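Local coordinates for protein phosphosugar isomerase (Escherichia coli O6:H1, PDB 5UQI) that binds arabinose-5-phosphate and, as a sugar isomerase (SIS) domain protein of the GutQ/KpsF subfamily, probably interconverts it with ribulose-5-phosphate, at residues 33-38 and 135-140; 44-49 and 70-75; 58-63 and 160-165; 62-67 and 167-172; 86-91 and 116-121. All coordinates share one frame; numbering follows the deposited sequence.

Contacts 1 and 2, both partly buried, lie towards the two ends of one parallel sheet: contact 1 lays helix 32-41 over the edge strand 137-140, while contact 2 pairs the other edge strand, 72-76, with strand 46-50. Contacts 3 and 4 are consecutive levels of one buried helix pair, 52-67 with 156-175, and share Ala62 and Ala63. Contact 5, also partly buried, joins the loops leading into strands 93-97 and 120-124, its centre about 17 Å from that of the chain. Chemistry follows place: contacts 1, 3 and 4 meet through apolar groups, contact 2 adds a ladder of main-chain hydrogen bonds, and contact 5 relies on an asparagine amide and bridging waters.

Contact 1 (33-38 and 135-140); sequences ANLIKV and CDLSVE
Leu137 reaches out from the edge strand of the SIS-domain sheet and sets one methyl, CD2, on the backbone of Leu35 in helix 32-41, a helix-on-sheet contact of the layered alpha/beta fold. That methyl lies 3.7 Å from Leu35 CA, closer than it comes to any side-chain atom of the helix. Leu137 CG is anti to the backbone N (chi1 177°), and the branch beyond it carries CD2 onto the helix surface. The two leucines cross at about a right angle: Leu35 runs past Leu137 CD2 with its CB at 4.1 Å, and its own tip continues further along the strand. A second crossing, again nearly perpendicular, follows two residues on, where the tip of Leu35 meets Val139. Val38, one turn later on the helix, adds CG2 from another side, 4.4 Å from Leu137 CD2, while Asn34 contributes chiefly main-chain carbon at the more exposed margin. Branched aliphatic residues suit these places because the helix and strand axes stand 9.6 Å apart, a separation that their methyls fill. Helix and strand run at 133° to each other, about midway between perpendicular and antiparallel. Leu35 also touches Ile121 of the adjoining strand and Val168 of helix 156-175, so here helix 32-41 meets two strands and a second helix. At the inner end of the contact, Val139 turns CG2, the branch beside its backbone N, to Leu35 CD2 at 4.1 Å.

Contact 2 (44-49 and 70-75); sequences GKVVFI and TPSFFV
Strand residues Val46 to Ile49 run alongside Ser72 to Val75 in parallel register, the axes of these short segments 4.6 Å apart and inclined by 27°, as the two strands of a beta-alpha-beta crossover whose connecting helix is 52-67. Val46 and Phe48 supply both bonding groups on their strand: Val46 N donates to Pro71 O, Phe48 N to Phe73 O at 2.9 Å, and Phe48 O receives Val75 N at 2.8 Å in a nearly straight bond. Val46 O is gripped twice, by Phe73 N and by the hydroxyl Ser72 OG at 2.8 Å, which arrive from opposite faces of its carbonyl plane. Serine suits this place because OG, anti to its own backbone N (chi1 180°), can swing back to the neighbouring strand; the same oxygen lies in the plane of the Phe48 ring, at its edge, 3.3 Å from Phe48 CE1. Val46, Phe48, Ser72 and Phe74 face helix 52-67, where Phe48 meets Phe65 edge-to-face. Val47, Ile49, Phe73 and Val75 point to the other face. There Val47 and Phe73 lie side by side, Val47 CG2 being 3.6 Å from Phe73 CE1, and Val47 CG1 also packs on Val75 CG2. The aliphatic part of Lys45 crosses the Phe73 ring at about a right angle, which lets a charged residue share in apolar packing at an exposed margin. Where the pairing begins, one water donates to both Gly44 O and Pro71 O, at 2.8 Å from each.

Contact 3 (58-63 and 160-165); sequences ARKLAA and VVLVVG
Leu61 of helix 52-67 rests on the main chain of Gly165 in helix 156-175, where the two helices of this alpha/beta SIS domain run almost parallel, at 12°, with the axes of these short segments 9.9 Å apart. Contact with the glycine is methyl on backbone. Leu61 CD2 is 3.5 Å from both CA and C of Gly165, and CD1 touches the same CA; a residue without a side chain suits this place, because the leucine tip can come down onto bare main chain. The remaining apolar contacts flank it. Leu61 CD1 brushes Val161 CG1, and Leu61 CD2 meets Leu162 CD1 at 4.0 Å, while on its sheet side Leu61 touches Phe48 and Ile97. The Val161 side chain is about 8 Å from the bound sugar phosphate, so this buried helix pair comes near the ligand pocket. Polar chemistry belongs to Lys60, whose NZ forms a salt bridge with Asp166. A bend at chi2 (-75°) sets Lys60 CD beside Leu162 CD1, and the chain crosses Leu162 at about a right angle, its methylenes passing one methyl: Leu162 CD1 sits 3.5 Å from Lys60 CD and 3.8 Å from CE.

Contact 4 (62-67 and 167-172); sequences AATFAS and AVALAL
Phe65 sets its ring against three residues of helix 156-175, touching each with a different part. The nearest is Ala169, whose CB stands 3.5 Å from Phe65 CD1 and 3.6 Å from CE1, oblique to the ring. Farther round, Phe65 CZ reaches Val168 CG1, and Phe65 CE2 meets Leu172 CD1, both at 3.9 Å. Beside the ring, Thr64 adds its methyl, CG2, 3.8 Å from Ala169 CB. Alanine suits the middle of this group: at this level the alpha carbons of Phe65 and Ala169 are 5.1 Å apart, and a lone CB lets the ring lie against the opposing helix. Phe65 CG is set beside the backbone N (chi1 -91°), well off the usual staggered value. In the next shell Ser72 of strand 72-76 and Thr70, just before that strand, also touch the Phe65 side chain. Thr64 divides its branches: CG2 enters the apolar contact, while OG1 is hydrogen-bonded to Lys60 NZ one turn back. Leu172 and Val168 are in turn backed by Leu39. The contact thus lies at the C-terminal end of helix 52-67, which runs nearly parallel to helix 156-175, with strands 46-50 and 72-76 below Phe65 and helix 32-41 beyond Val168 and Leu172.

Contact 5 (86-91 and 116-121); sequences GMVAKD and MGNYLI
Asn118 sends its side-chain amide across to the loop 86-91, where ND2 donates to Ala89 O at 2.9 Å. The acceptor lies in the plane of the amide, yet the donor stands 48° above the plane of the Ala89 carbonyl, and the bond is bent, with an N-H...O angle of 143°. ND2 is also hydrogen-bonded to Asp92 O, so one amide nitrogen ties two carbonyls of the chain leading into strand 93-97, a job for which asparagine, with a short chain and a donor pair, is well made. OD1 accepts a hydrogen bond, at 2.6 Å, from a water that also donates to Val88 O. The place is the N-terminal end of two neighbouring strands in the parallel sheet of the SIS fold, where the loops entering 93-97 and 120-124 meet; arabinose-5-phosphate binds beyond the opposite, C-terminal strand ends. Val88 points one branch at the asparagine, CG1 being 3.6 Å from Asn118 ND2, and also touches Val94. Met116 is the last residue of its helix, which Gly117 leaves with positive phi. The flexible thioether chain of Met116, straight through chi2 but bent at chi3 (66°), brings CE to 3.5 Å from Val88 O and 3.8 Å from Val88 CB. A second water donates to both Lys90 O and Met116 O.

Contact 1 (33-38 and 135-140)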
# COMPACT_ATOMS: atom_id res chain seq x y z
N ALA A 33 -5.54 -5.68 12.68
CA ALA A 33 -6.26 -6.92 12.81
C ALA A 33 -7.50 -6.92 11.93
O ALA A 33 -7.79 -7.91 11.24
CB ALA A 33 -6.62 -7.16 14.28
N ASN A 34 -8.26 -5.80 11.94
CA ASN A 34 -9.42 -5.69 11.06
C ASN A 34 -8.98 -5.77 9.59
O ASN A 34 -9.66 -6.42 8.79
CB ASN A 34 -10.14 -4.38 11.27
CG ASN A 34 -11.02 -4.42 12.47
OD1 ASN A 34 -11.39 -5.51 12.96
ND2 ASN A 34 -11.35 -3.27 12.98
N LEU A 35 -7.81 -5.20 9.28
CA LEU A 35 -7.30 -5.27 7.88
C LEU A 35 -7.11 -6.74 7.45
O LEU A 35 -7.57 -7.17 6.37
CB LEU A 35 -6.02 -4.43 7.76
CG LEU A 35 -5.30 -4.57 6.38
CD1 LEU A 35 -6.21 -4.01 5.26
CD2 LEU A 35 -4.00 -3.81 6.44
N ILE A 36 -6.46 -7.51 8.33
CA ILE A 36 -6.23 -8.92 8.04
C ILE A 36 -7.55 -9.67 7.83
O ILE A 36 -7.69 -10.45 6.90
CB ILE A 36 -5.34 -9.60 9.14
CG1 ILE A 36 -3.90 -9.11 9.06
CG2 ILE A 36 -5.42 -11.14 9.01
CD1 ILE A 36 -3.13 -9.56 7.84
N LYS A 37 -8.51 -9.48 8.74
CA LYS A 37 -9.80 -10.13 8.61
C LYS A 37 -10.56 -9.81 7.35
O LYS A 37 -11.09 -10.70 6.73
CB LYS A 37 -10.65 -9.80 9.85
CG LYS A 37 -9.99 -10.34 11.11
CD LYS A 37 -10.79 -9.95 12.35
CE LYS A 37 -10.02 -10.32 13.60
NZ LYS A 37 -10.77 -9.82 14.78
N VAL A 38 -10.57 -8.54 6.94
CA VAL A 38 -11.24 -8.12 5.68
C VAL A 38 -10.55 -8.81 4.52
O VAL A 38 -11.21 -9.37 3.66
CB VAL A 38 -11.20 -6.61 5.44
CG1 VAL A 38 -11.69 -6.26 4.03
CG2 VAL A 38 -12.03 -5.84 6.48
N CYS A 135 -13.40 5.74 2.53
CA CYS A 135 -13.26 4.31 2.46
C CYS A 135 -13.95 3.56 3.59
O CYS A 135 -14.32 4.13 4.64
CB CYS A 135 -11.76 3.91 2.40
SG CYS A 135 -11.03 4.33 0.76
N ASP A 136 -14.20 2.27 3.38
CA ASP A 136 -14.79 1.46 4.44
C ASP A 136 -13.84 1.18 5.58
O ASP A 136 -14.26 1.06 6.75
CB ASP A 136 -15.31 0.16 3.89
CG ASP A 136 -16.32 0.39 2.81
OD1 ASP A 136 -17.50 0.76 3.18
OD2 ASP A 136 -16.07 0.30 1.62
N LEU A 137 -12.55 0.96 5.27
CA LEU A 137 -11.52 0.76 6.27
C LEU A 137 -10.37 1.69 5.91
O LEU A 137 -9.71 1.54 4.85
CB LEU A 137 -11.09 -0.71 6.36
CG LEU A 137 -9.95 -0.93 7.36
CD1 LEU A 137 -10.38 -0.67 8.80
CD2 LEU A 137 -9.46 -2.35 7.20
N SER A 138 -10.13 2.64 6.80
CA SER A 138 -8.93 3.50 6.75
C SER A 138 -7.82 2.91 7.59
O SER A 138 -7.98 2.71 8.85
CB SER A 138 -9.25 4.94 7.23
OG SER A 138 -8.04 5.67 7.46
N VAL A 139 -6.66 2.68 6.94
CA VAL A 139 -5.50 2.24 7.63
C VAL A 139 -4.55 3.43 7.64
O VAL A 139 -4.14 3.95 6.57
CB VAL A 139 -4.84 1.06 6.89
CG1 VAL A 139 -3.56 0.66 7.58
CG2 VAL A 139 -5.79 -0.10 6.80
N GLU A 140 -4.15 3.88 8.82
CA GLU A 140 -3.33 5.08 8.94
C GLU A 140 -1.88 4.61 9.08
O GLU A 140 -1.55 3.76 9.94
CB GLU A 140 -3.80 5.96 10.12
CG GLU A 140 -3.04 7.26 10.28
CD GLU A 140 -3.63 8.11 11.42
OE1 GLU A 140 -3.22 7.80 12.55
OE2 GLU A 140 -4.51 9.00 11.24

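Contact 2 (44-49 and 70-75)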
# COMPACT_ATOMS: atom_id res chain seq x y z
N GLY A 44 -12.67 -12.52 -4.07
CA GLY A 44 -12.18 -12.22 -5.43
C GLY A 44 -10.70 -11.87 -5.32
O GLY A 44 -9.97 -12.51 -4.59
N LYS A 45 -10.27 -10.86 -6.08
CA LYS A 45 -8.90 -10.42 -6.03
C LYS A 45 -8.77 -9.15 -5.19
O LYS A 45 -9.73 -8.41 -5.03
CB LYS A 45 -8.45 -10.12 -7.45
CG LYS A 45 -8.54 -11.42 -8.29
CD LYS A 45 -7.62 -11.45 -9.49
CE LYS A 45 -8.12 -12.44 -10.50
NZ LYS A 45 -7.75 -13.82 -10.10
N VAL A 46 -7.57 -8.94 -4.62
CA VAL A 46 -7.24 -7.68 -3.97
C VAL A 46 -6.68 -6.73 -5.03
O VAL A 46 -5.65 -7.03 -5.62
CB VAL A 46 -6.24 -7.88 -2.79
CG1 VAL A 46 -5.85 -6.56 -2.15
CG2 VAL A 46 -6.83 -8.87 -1.76
N VAL A 47 -7.39 -5.64 -5.27
CA VAL A 47 -6.97 -4.73 -6.38
C VAL A 47 -6.35 -3.53 -5.75
O VAL A 47 -6.98 -2.82 -4.96
CB VAL A 47 -8.17 -4.32 -7.22
CG1 VAL A 47 -7.73 -3.35 -8.32
CG2 VAL A 47 -8.86 -5.54 -7.80
N PHE A 48 -5.06 -3.30 -6.08
CA PHE A 48 -4.36 -2.13 -5.53
C PHE A 48 -4.43 -1.00 -6.55
O PHE A 48 -4.22 -1.23 -7.75
CB PHE A 48 -2.86 -2.45 -5.30
CG PHE A 48 -2.58 -3.25 -4.08
CD1 PHE A 48 -2.63 -4.65 -4.13
CD2 PHE A 48 -2.19 -2.58 -2.89
CE1 PHE A 48 -2.36 -5.41 -2.95
CE2 PHE A 48 -1.90 -3.34 -1.73
CZ PHE A 48 -1.93 -4.73 -1.79
N ILE A 49 -4.69 0.22 -6.05
CA ILE A 49 -4.78 1.38 -6.95
C ILE A 49 -3.91 2.47 -6.36
O ILE A 49 -3.95 2.79 -5.14
CB ILE A 49 -6.27 1.91 -7.01
CG1 ILE A 49 -7.17 0.82 -7.59
CG2 ILE A 49 -6.30 3.20 -7.85
CD1 ILE A 49 -8.65 1.27 -7.76
N THR A 70 -2.17 -14.63 -2.14
CA THR A 70 -3.40 -13.82 -2.14
C THR A 70 -3.57 -13.18 -3.56
O THR A 70 -2.88 -12.20 -3.81
CB THR A 70 -3.26 -12.73 -1.07
OG1 THR A 70 -3.06 -13.37 0.22
CG2 THR A 70 -4.53 -11.87 -1.03
N PRO A 71 -4.45 -13.71 -4.42
CA PRO A 71 -4.58 -13.21 -5.79
C PRO A 71 -4.85 -11.69 -5.70
O PRO A 71 -5.77 -11.24 -5.00
CB PRO A 71 -5.75 -14.00 -6.37
CG PRO A 71 -5.46 -15.39 -5.71
CD PRO A 71 -5.15 -15.01 -4.29
N SER A 72 -4.10 -10.96 -6.52
CA SER A 72 -4.07 -9.49 -6.42
C SER A 72 -3.51 -8.96 -7.72
O SER A 72 -2.71 -9.61 -8.34
CB SER A 72 -3.12 -9.11 -5.31
OG SER A 72 -3.02 -7.73 -5.13
N PHE A 73 -3.92 -7.76 -8.12
CA PHE A 73 -3.24 -7.08 -9.21
C PHE A 73 -3.41 -5.56 -9.01
O PHE A 73 -4.14 -5.11 -8.13
CB PHE A 73 -3.79 -7.50 -10.62
CG PHE A 73 -5.27 -7.19 -10.86
CD1 PHE A 73 -6.29 -7.94 -10.27
CD2 PHE A 73 -5.63 -6.11 -11.70
CE1 PHE A 73 -7.63 -7.62 -10.52
CE2 PHE A 73 -6.98 -5.77 -11.97
CZ PHE A 73 -7.99 -6.53 -11.36
N PHE A 74 -2.69 -4.81 -9.84
CA PHE A 74 -2.63 -3.37 -9.74
C PHE A 74 -3.39 -2.72 -10.87
O PHE A 74 -3.28 -3.13 -12.04
CB PHE A 74 -1.12 -2.99 -9.85
CG PHE A 74 -0.93 -1.49 -10.01
CD1 PHE A 74 -1.15 -0.62 -8.94
CD2 PHE A 74 -0.50 -0.96 -11.26
CE1 PHE A 74 -0.92 0.78 -9.09
CE2 PHE A 74 -0.30 0.47 -11.35
CZ PHE A 74 -0.51 1.30 -10.30
N VAL A 75 -4.12 -1.62 -10.52
CA VAL A 75 -4.78 -0.74 -11.50
C VAL A 75 -4.31 0.65 -11.21
O VAL A 75 -4.45 1.18 -10.09
CB VAL A 75 -6.30 -0.83 -11.37
CG1 VAL A 75 -6.95 0.23 -12.25
CG2 VAL A 75 -6.80 -2.22 -11.80
O HOH W 1 -7.48 -12.55 -3.29

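Contact 3 (58-63 and 160-165)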
# COMPACT_ATOMS: atom_id res chain seq x y z
N ALA A 58 2.36 0.23 -4.92
CA ALA A 58 1.12 -0.55 -5.09
C ALA A 58 1.35 -1.71 -6.06
O ALA A 58 0.89 -2.83 -5.81
CB ALA A 58 -0.01 0.36 -5.59
N ARG A 59 2.10 -1.46 -7.15
CA ARG A 59 2.46 -2.55 -8.12
C ARG A 59 3.29 -3.63 -7.37
O ARG A 59 3.04 -4.83 -7.59
CB ARG A 59 3.30 -2.04 -9.32
CG ARG A 59 2.55 -1.34 -10.37
CD ARG A 59 3.51 -0.91 -11.52
NE ARG A 59 3.63 0.57 -11.50
CZ ARG A 59 3.15 1.46 -12.38
NH1 ARG A 59 2.46 1.07 -13.46
NH2 ARG A 59 3.39 2.77 -12.20
N LYS A 60 4.29 -3.21 -6.56
CA LYS A 60 5.09 -4.18 -5.83
C LYS A 60 4.21 -4.98 -4.89
O LYS A 60 4.31 -6.24 -4.88
CB LYS A 60 6.16 -3.42 -5.02
CG LYS A 60 7.38 -4.32 -4.69
CD LYS A 60 7.10 -5.35 -3.56
CE LYS A 60 8.41 -5.95 -3.04
NZ LYS A 60 8.04 -6.86 -1.88
N LEU A 61 3.32 -4.30 -4.15
CA LEU A 61 2.52 -5.03 -3.17
C LEU A 61 1.53 -5.99 -3.85
O LEU A 61 1.32 -7.11 -3.34
CB LEU A 61 1.74 -4.02 -2.29
CG LEU A 61 2.70 -3.19 -1.41
CD1 LEU A 61 1.81 -2.26 -0.55
CD2 LEU A 61 3.51 -4.13 -0.45
N ALA A 62 0.93 -5.60 -4.98
CA ALA A 62 0.05 -6.58 -5.70
C ALA A 62 0.84 -7.81 -6.07
O ALA A 62 0.32 -8.91 -5.92
CB ALA A 62 -0.54 -5.89 -6.97
N ALA A 63 2.07 -7.61 -6.56
CA ALA A 63 2.86 -8.75 -7.00
C ALA A 63 3.24 -9.62 -5.78
O ALA A 63 3.18 -10.83 -5.86
CB ALA A 63 4.10 -8.25 -7.77
N VAL A 160 7.97 3.13 3.90
CA VAL A 160 7.17 2.62 5.01
C VAL A 160 5.96 1.80 4.52
O VAL A 160 5.61 0.74 5.10
CB VAL A 160 6.67 3.81 5.87
CG1 VAL A 160 5.74 3.29 6.92
CG2 VAL A 160 7.87 4.44 6.56
N VAL A 161 5.26 2.31 3.50
CA VAL A 161 4.12 1.61 2.95
C VAL A 161 4.56 0.23 2.37
O VAL A 161 3.84 -0.77 2.54
CB VAL A 161 3.41 2.44 1.86
CG1 VAL A 161 2.24 1.64 1.33
CG2 VAL A 161 2.85 3.65 2.55
N LEU A 162 5.75 0.19 1.76
CA LEU A 162 6.22 -1.11 1.24
C LEU A 162 6.44 -2.10 2.38
O LEU A 162 6.03 -3.24 2.29
CB LEU A 162 7.55 -0.91 0.46
CG LEU A 162 8.23 -2.20 -0.03
CD1 LEU A 162 7.34 -2.96 -1.01
CD2 LEU A 162 9.53 -1.79 -0.71
N VAL A 163 7.09 -1.63 3.45
CA VAL A 163 7.35 -2.55 4.57
C VAL A 163 6.06 -3.02 5.23
O VAL A 163 5.87 -4.23 5.48
CB VAL A 163 8.27 -1.86 5.60
CG1 VAL A 163 8.47 -2.72 6.83
CG2 VAL A 163 9.64 -1.62 4.96
N VAL A 164 5.13 -2.07 5.44
CA VAL A 164 3.83 -2.43 6.01
C VAL A 164 3.08 -3.45 5.12
O VAL A 164 2.60 -4.50 5.58
CB VAL A 164 2.97 -1.15 6.19
CG1 VAL A 164 1.51 -1.52 6.38
CG2 VAL A 164 3.51 -0.32 7.36
N GLY A 165 3.01 -3.15 3.81
CA GLY A 165 2.28 -4.03 2.87
C GLY A 165 2.93 -5.41 2.77
O GLY A 165 2.24 -6.42 2.67

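Contact 4 (62-67 and 167-172)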
# COMPACT_ATOMS: atom_id res chain seq x y z
N ALA A 62 0.93 -5.60 -4.98
CA ALA A 62 0.05 -6.58 -5.70
C ALA A 62 0.84 -7.81 -6.07
O ALA A 62 0.32 -8.91 -5.92
CB ALA A 62 -0.54 -5.89 -6.97
N ALA A 63 2.07 -7.61 -6.56
CA ALA A 63 2.86 -8.75 -7.00
C ALA A 63 3.24 -9.62 -5.78
O ALA A 63 3.18 -10.83 -5.86
CB ALA A 63 4.10 -8.25 -7.77
N THR A 64 3.58 -8.97 -4.67
CA THR A 64 3.99 -9.72 -3.43
C THR A 64 2.78 -10.47 -2.85
O THR A 64 2.90 -11.64 -2.47
CB THR A 64 4.60 -8.71 -2.47
OG1 THR A 64 5.95 -8.51 -2.99
CG2 THR A 64 4.80 -9.34 -1.10
N PHE A 65 1.60 -9.83 -2.84
CA PHE A 65 0.41 -10.55 -2.38
C PHE A 65 0.21 -11.77 -3.24
O PHE A 65 0.03 -12.89 -2.73
CB PHE A 65 -0.87 -9.64 -2.51
CG PHE A 65 -1.16 -8.82 -1.27
CD1 PHE A 65 -0.19 -8.01 -0.61
CD2 PHE A 65 -2.47 -8.79 -0.84
CE1 PHE A 65 -0.52 -7.31 0.57
CE2 PHE A 65 -2.80 -8.05 0.31
CZ PHE A 65 -1.84 -7.33 0.99
N ALA A 66 0.26 -11.61 -4.58
CA ALA A 66 -0.02 -12.73 -5.46
C ALA A 66 0.99 -13.87 -5.30
O ALA A 66 0.60 -15.09 -5.30
CB ALA A 66 0.01 -12.26 -6.91
N SER A 67 2.24 -13.51 -5.18
CA SER A 67 3.36 -14.50 -5.14
C SER A 67 3.34 -15.26 -3.84
O SER A 67 3.94 -16.34 -3.81
CB SER A 67 4.69 -13.81 -5.31
OG SER A 67 4.96 -12.95 -4.30
N ALA A 167 4.56 -6.90 5.11
CA ALA A 167 4.27 -7.64 6.36
C ALA A 167 2.83 -8.16 6.35
O ALA A 167 2.59 -9.28 6.78
CB ALA A 167 4.48 -6.73 7.56
N VAL A 168 1.87 -7.35 5.85
CA VAL A 168 0.51 -7.81 5.68
C VAL A 168 0.44 -9.03 4.77
O VAL A 168 -0.20 -10.04 5.07
CB VAL A 168 -0.40 -6.67 5.22
CG1 VAL A 168 -1.78 -7.23 4.88
CG2 VAL A 168 -0.43 -5.58 6.32
N ALA A 169 1.11 -8.95 3.60
CA ALA A 169 1.13 -10.05 2.68
C ALA A 169 1.68 -11.33 3.36
O ALA A 169 1.11 -12.39 3.17
CB ALA A 169 2.05 -9.68 1.45
N LEU A 170 2.80 -11.17 4.06
CA LEU A 170 3.43 -12.36 4.69
C LEU A 170 2.58 -12.92 5.82
O LEU A 170 2.54 -14.16 5.97
CB LEU A 170 4.86 -12.05 5.15
CG LEU A 170 5.82 -11.81 3.96
CD1 LEU A 170 7.18 -11.28 4.46
CD2 LEU A 170 5.98 -12.99 3.03
N ALA A 171 1.87 -12.05 6.56
CA ALA A 171 0.98 -12.56 7.64
C ALA A 171 -0.19 -13.31 7.01
O ALA A 171 -0.50 -14.40 7.43
CB ALA A 171 0.49 -11.40 8.46
N LEU A 172 -0.80 -12.77 5.92
CA LEU A 172 -1.90 -13.50 5.27
C LEU A 172 -1.37 -14.86 4.75
O LEU A 172 -2.08 -15.86 4.84
CB LEU A 172 -2.50 -12.70 4.07
CG LEU A 172 -3.24 -11.44 4.45
CD1 LEU A 172 -3.41 -10.61 3.18
CD2 LEU A 172 -4.60 -11.85 5.02

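Contact 5 (86-91 and 116-121)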
# COMPACT_ATOMS: atom_id res chain seq x y z
N GLY A 86 -13.35 -1.20 -15.03
CA GLY A 86 -13.99 -2.39 -15.50
C GLY A 86 -13.24 -3.67 -15.16
O GLY A 86 -13.78 -4.79 -15.29
N MET A 87 -12.01 -3.52 -14.64
CA MET A 87 -11.29 -4.73 -14.19
C MET A 87 -11.76 -5.21 -12.84
O MET A 87 -11.42 -6.37 -12.46
CB MET A 87 -9.78 -4.44 -14.13
CG MET A 87 -9.25 -4.04 -15.50
SD MET A 87 -7.48 -3.65 -15.43
CE MET A 87 -7.16 -3.45 -17.19
N VAL A 88 -12.42 -4.33 -12.09
CA VAL A 88 -12.83 -4.55 -10.68
C VAL A 88 -14.26 -5.09 -10.73
O VAL A 88 -15.14 -4.45 -11.29
CB VAL A 88 -12.80 -3.22 -9.88
CG1 VAL A 88 -13.28 -3.43 -8.44
CG2 VAL A 88 -11.39 -2.63 -9.92
N ALA A 89 -14.44 -6.28 -10.19
CA ALA A 89 -15.77 -6.93 -10.19
C ALA A 89 -16.28 -7.19 -8.78
O ALA A 89 -15.58 -6.97 -7.83
CB ALA A 89 -15.72 -8.22 -10.99
N LYS A 90 -17.52 -7.66 -8.65
CA LYS A 90 -18.23 -7.57 -7.36
C LYS A 90 -17.51 -8.05 -6.08
O LYS A 90 -17.59 -7.36 -5.04
CB LYS A 90 -19.62 -8.22 -7.46
CG LYS A 90 -19.63 -9.69 -7.85
CD LYS A 90 -20.97 -10.37 -7.53
CE LYS A 90 -21.92 -10.29 -8.71
NZ LYS A 90 -23.11 -11.17 -8.50
N ASP A 91 -16.83 -9.19 -6.17
CA ASP A 91 -16.16 -9.82 -5.02
C ASP A 91 -14.76 -9.24 -4.71
O ASP A 91 -14.14 -9.62 -3.71
CB ASP A 91 -15.95 -11.32 -5.26
CG ASP A 91 -17.28 -12.11 -5.34
OD1 ASP A 91 -18.21 -11.79 -4.57
OD2 ASP A 91 -17.37 -13.02 -6.18
N MET A 116 -20.17 0.94 -7.59
CA MET A 116 -19.86 -0.44 -7.88
C MET A 116 -20.01 -1.29 -6.65
O MET A 116 -20.30 -2.49 -6.75
CB MET A 116 -18.40 -0.50 -8.41
CG MET A 116 -18.36 0.09 -9.82
SD MET A 116 -16.66 0.47 -10.33
CE MET A 116 -15.93 -1.19 -10.41
N GLY A 117 -19.81 -0.68 -5.48
CA GLY A 117 -20.12 -1.35 -4.19
C GLY A 117 -19.01 -2.10 -3.53
O GLY A 117 -19.17 -2.63 -2.44
N ASN A 118 -17.85 -2.19 -4.17
CA ASN A 118 -16.78 -2.90 -3.50
C ASN A 118 -16.34 -2.35 -2.14
O ASN A 118 -16.35 -1.13 -1.92
CB ASN A 118 -15.57 -2.90 -4.43
CG ASN A 118 -15.89 -3.47 -5.79
OD1 ASN A 118 -16.43 -2.78 -6.68
ND2 ASN A 118 -15.54 -4.72 -5.97
N TYR A 119 -15.82 -3.23 -1.29
CA TYR A 119 -15.23 -2.82 -0.03
C TYR A 119 -13.91 -2.10 -0.30
O TYR A 119 -13.09 -2.63 -1.09
CB TYR A 119 -14.98 -4.07 0.80
CG TYR A 119 -14.72 -3.76 2.24
CD1 TYR A 119 -13.48 -3.41 2.69
CD2 TYR A 119 -15.76 -3.74 3.17
CE1 TYR A 119 -13.22 -3.07 4.01
CE2 TYR A 119 -15.50 -3.40 4.48
CZ TYR A 119 -14.25 -3.09 4.92
OH TYR A 119 -13.98 -2.76 6.25
N LEU A 120 -13.79 -0.89 0.22
CA LEU A 120 -12.64 -0.01 -0.06
C LEU A 120 -11.79 0.14 1.17
O LEU A 120 -12.26 0.51 2.23
CB LEU A 120 -13.09 1.38 -0.56
CG LEU A 120 -14.10 1.38 -1.71
CD1 LEU A 120 -14.42 2.88 -1.98
CD2 LEU A 120 -13.57 0.62 -2.96
N ILE A 121 -10.47 -0.05 1.01
CA ILE A 121 -9.50 0.14 2.07
C ILE A 121 -8.56 1.24 1.61
O ILE A 121 -8.18 1.25 0.44
CB ILE A 121 -8.67 -1.18 2.23
CG1 ILE A 121 -9.64 -2.28 2.73
CG2 ILE A 121 -7.50 -1.00 3.19
CD1 ILE A 121 -8.98 -3.65 2.62
O HOH W 2 -17.21 -4.16 -8.80
O HOH W 3 -19.23 -4.97 -4.92